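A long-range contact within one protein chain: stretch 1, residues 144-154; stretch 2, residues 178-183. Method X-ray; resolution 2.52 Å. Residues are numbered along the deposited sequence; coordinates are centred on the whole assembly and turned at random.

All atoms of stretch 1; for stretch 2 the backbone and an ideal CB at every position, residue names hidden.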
# COMPACT_ATOMS: atom_id res chain seq x y z
N ALA B 144 17.42 -11.19 3.40
CA ALA B 144 17.88 -12.46 3.93
C ALA B 144 19.39 -12.57 3.79
O ALA B 144 19.99 -11.95 2.90
CB ALA B 144 17.20 -13.64 3.23
N ARG B 145 20.01 -13.36 4.66
CA ARG B 145 21.44 -13.62 4.57
C ARG B 145 21.70 -15.11 4.68
O ARG B 145 21.18 -15.78 5.58
CB ARG B 145 22.22 -12.85 5.65
CG ARG B 145 21.83 -13.11 7.09
CD ARG B 145 22.70 -12.27 8.02
NE ARG B 145 22.39 -12.46 9.43
CZ ARG B 145 23.03 -11.84 10.42
NH1 ARG B 145 24.00 -10.98 10.14
NH2 ARG B 145 22.70 -12.07 11.68
N ARG B 146 22.51 -15.62 3.75
CA ARG B 146 22.85 -17.03 3.67
C ARG B 146 24.31 -17.21 4.10
O ARG B 146 25.20 -16.55 3.56
CB ARG B 146 22.65 -17.56 2.25
CG ARG B 146 23.08 -18.99 2.03
CD ARG B 146 23.48 -19.24 0.58
NE ARG B 146 24.80 -18.70 0.27
CZ ARG B 146 25.01 -17.57 -0.41
NH1 ARG B 146 23.98 -16.86 -0.85
NH2 ARG B 146 26.25 -17.16 -0.64
N ARG B 147 24.54 -18.10 5.06
CA ARG B 147 25.89 -18.36 5.53
C ARG B 147 26.19 -19.85 5.49
O ARG B 147 25.29 -20.69 5.60
CB ARG B 147 26.11 -17.82 6.96
CG ARG B 147 25.74 -18.78 8.09
CD ARG B 147 26.35 -18.31 9.41
NE ARG B 147 25.91 -19.12 10.54
CZ ARG B 147 26.36 -18.96 11.78
NH1 ARG B 147 27.26 -18.03 12.05
NH2 ARG B 147 25.91 -19.73 12.76
N LEU B 148 27.47 -20.16 5.32
CA LEU B 148 27.94 -21.54 5.38
C LEU B 148 28.05 -21.98 6.83
O LEU B 148 28.37 -21.17 7.71
CB LEU B 148 29.29 -21.66 4.68
CG LEU B 148 29.52 -22.79 3.68
CD1 LEU B 148 28.58 -22.64 2.50
CD2 LEU B 148 30.96 -22.80 3.21
N LEU B 149 27.76 -23.25 7.09
CA LEU B 149 27.83 -23.75 8.46
C LEU B 149 29.26 -23.70 8.97
O LEU B 149 30.18 -24.23 8.33
CB LEU B 149 27.28 -25.17 8.55
CG LEU B 149 25.87 -25.30 9.12
CD1 LEU B 149 25.66 -26.67 9.75
CD2 LEU B 149 25.58 -24.20 10.13
N GLY B 150 29.45 -23.07 10.13
CA GLY B 150 30.75 -22.83 10.70
C GLY B 150 31.26 -21.42 10.47
O GLY B 150 32.06 -20.91 11.27
N HIS B 151 30.81 -20.77 9.40
CA HIS B 151 31.25 -19.42 9.08
C HIS B 151 30.45 -18.40 9.88
O HIS B 151 29.60 -18.75 10.71
CB HIS B 151 31.13 -19.17 7.58
CG HIS B 151 32.01 -20.04 6.74
ND1 HIS B 151 32.13 -21.40 6.94
CD2 HIS B 151 32.82 -19.75 5.70
CE1 HIS B 151 32.97 -21.91 6.06
NE2 HIS B 151 33.41 -20.93 5.29
N SER B 152 30.71 -17.12 9.64
CA SER B 152 30.14 -16.04 10.43
C SER B 152 28.95 -15.41 9.71
O SER B 152 28.84 -15.45 8.48
CB SER B 152 31.19 -14.97 10.73
OG SER B 152 30.61 -13.84 11.34
N TRP B 153 28.06 -14.80 10.50
CA TRP B 153 26.92 -14.08 9.94
C TRP B 153 27.35 -12.76 9.31
O TRP B 153 26.69 -12.29 8.37
CB TRP B 153 25.86 -13.83 11.01
CG TRP B 153 25.00 -15.03 11.30
CD1 TRP B 153 24.88 -15.69 12.49
CD2 TRP B 153 24.13 -15.70 10.38
NE1 TRP B 153 23.99 -16.73 12.36
CE2 TRP B 153 23.51 -16.76 11.08
CE3 TRP B 153 23.81 -15.51 9.03
CZ2 TRP B 153 22.60 -17.62 10.48
CZ3 TRP B 153 22.90 -16.37 8.43
CH2 TRP B 153 22.31 -17.41 9.16
N GLU B 154 28.43 -12.16 9.80
CA GLU B 154 28.97 -10.97 9.16
C GLU B 154 29.68 -11.32 7.86
O GLU B 154 29.76 -10.48 6.95
CB GLU B 154 29.92 -10.23 10.10
CG GLU B 154 29.46 -10.21 11.56
CD GLU B 154 28.13 -9.51 11.75
OE1 GLU B 154 27.83 -8.58 10.97
OE2 GLU B 154 27.39 -9.88 12.69
N UNK B 178 25.84 -27.66 4.02
CA UNK B 178 24.88 -27.17 5.00
C UNK B 178 24.94 -25.64 5.08
O UNK B 178 26.03 -25.06 5.21
CB UNK B 178 25.15 -27.79 6.37
N UNK B 179 23.78 -25.01 5.03
CA UNK B 179 23.66 -23.56 5.07
C UNK B 179 22.75 -23.14 6.22
O UNK B 179 21.99 -23.95 6.77
CB UNK B 179 23.13 -23.03 3.74
N UNK B 180 22.83 -21.86 6.57
CA UNK B 180 21.97 -21.25 7.58
C UNK B 180 21.47 -19.91 7.04
O UNK B 180 22.23 -19.16 6.42
CB UNK B 180 22.71 -21.07 8.90
N UNK B 181 20.19 -19.63 7.27
CA UNK B 181 19.53 -18.48 6.65
C UNK B 181 18.71 -17.73 7.69
O UNK B 181 17.99 -18.35 8.49
CB UNK B 181 18.64 -18.92 5.49
N UNK B 182 18.81 -16.40 7.68
CA UNK B 182 17.98 -15.52 8.48
C UNK B 182 17.35 -14.47 7.58
O UNK B 182 17.97 -14.03 6.61
CB UNK B 182 18.79 -14.86 9.60
N UNK B 183 16.12 -14.07 7.90
CA UNK B 183 15.38 -13.09 7.13
C UNK B 183 14.90 -11.98 8.06
O UNK B 183 14.73 -12.19 9.27
CB UNK B 183 14.20 -13.74 6.40

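The two strands, 144-148 and 178-183, run antiparallel, and from 180 to 183 the side chains alternate between two faces; 178 and 179 leave that pattern. One face carries R145, R147 and the indole of W153; the other carries A144 and R146.

Position 178 lies beside the turn that begins at L148. Its carbonyl O accepts a hydrogen bond from L149 N at 3.1 Å, and its CB points sideways, 3.6 Å from L149 CD1. A small or modestly apolar residue would suit, as would a polar one reaching past the leucine. The deposited residue is S178: its CB packs on L149, while OG is hydrogen-bonded elsewhere in the structure.

At 179 the CA-to-CB bond points away overall, yet CB sits 3.7 Å from R147 O and 4.4 Å from R146 CG. The aliphatic part of R146 and the side chain of L148 offer greasy surface, so a long apolar or aromatic side chain is favoured. Y179 uses its ring for both: CE2 lies 3.5 Å from L148 CD1, and CD2 lies 3.8 Å from R146 CD.

Position 180 points to the face of R145 and R147, with CB 3.7 Å from W153 CH2 and 3.9 Å from R147 CG. Its backbone pairs with R147 through two hydrogen bonds: the N of 180 donates to R147 O and R147 N donates to the O of 180, each at 2.9 Å. The R147 guanidinium nearby asks for an acceptor, preferably a negative charge; Glu, Asp or Gln could be considered. E180 answers with a salt bridge: OE1 of E180 accepts hydrogen bonds from R147 NE at 3.0 Å and R147 NH2 at 2.9 Å, at the guanidinium edge.

Position 181 points to the face of R146, its CB 4.0 Å from R145 O. Nothing there calls for a charge, and beta-branched or other apolar side chains fit the extended backbone. V181 places CG2 4.1 Å from R146 CB.

Position 182 returns to the face of R145 and R147, 4.3 Å from R145 CG and 4.4 Å from W153 CH2 as measured from CB. A side chain here can both lie against the indole and meet the R145 guanidinium, so Gln or Glu would serve, having methylenes before an acceptor. In Q182, CG sits over the six-membered ring of W153, 4.1 Å from its centroid, a CH-pi contact; OE1 of Q182 accepts hydrogen bonds from R145 NH2 at 2.8 Å and R145 NE at 3.1 Å.

Position 183 points to the same face as A144, its CB 4.4 Å from A144 CB, so a compact apolar residue suits. V183 brings CG2 to 4.0 Å from A144 CB.

Stretch 2 (178-183) SYEVQV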
# COMPACT_ATOMS: atom_id res chain seq x y z
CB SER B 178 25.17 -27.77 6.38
OG SER B 178 25.07 -29.19 6.34
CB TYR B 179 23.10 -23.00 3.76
CG TYR B 179 23.87 -23.38 2.52
CD1 TYR B 179 23.62 -24.57 1.85
CD2 TYR B 179 24.84 -22.53 2.00
CE1 TYR B 179 24.32 -24.91 0.71
CE2 TYR B 179 25.54 -22.86 0.85
CZ TYR B 179 25.28 -24.05 0.22
OH TYR B 179 25.98 -24.39 -0.92
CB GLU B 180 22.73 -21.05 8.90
CG GLU B 180 21.91 -21.35 10.15
CD GLU B 180 22.77 -21.41 11.41
OE1 GLU B 180 24.01 -21.37 11.29
OE2 GLU B 180 22.20 -21.49 12.52
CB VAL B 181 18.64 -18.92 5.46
CG1 VAL B 181 17.63 -17.84 5.12
CG2 VAL B 181 19.50 -19.24 4.25
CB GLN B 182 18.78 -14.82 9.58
CG GLN B 182 19.28 -15.73 10.68
CD GLN B 182 19.97 -14.96 11.79
OE1 GLN B 182 20.98 -14.29 11.57
NE2 GLN B 182 19.42 -15.03 13.00
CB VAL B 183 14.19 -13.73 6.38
CG1 VAL B 183 13.74 -12.85 5.23
CG2 VAL B 183 14.55 -15.12 5.88
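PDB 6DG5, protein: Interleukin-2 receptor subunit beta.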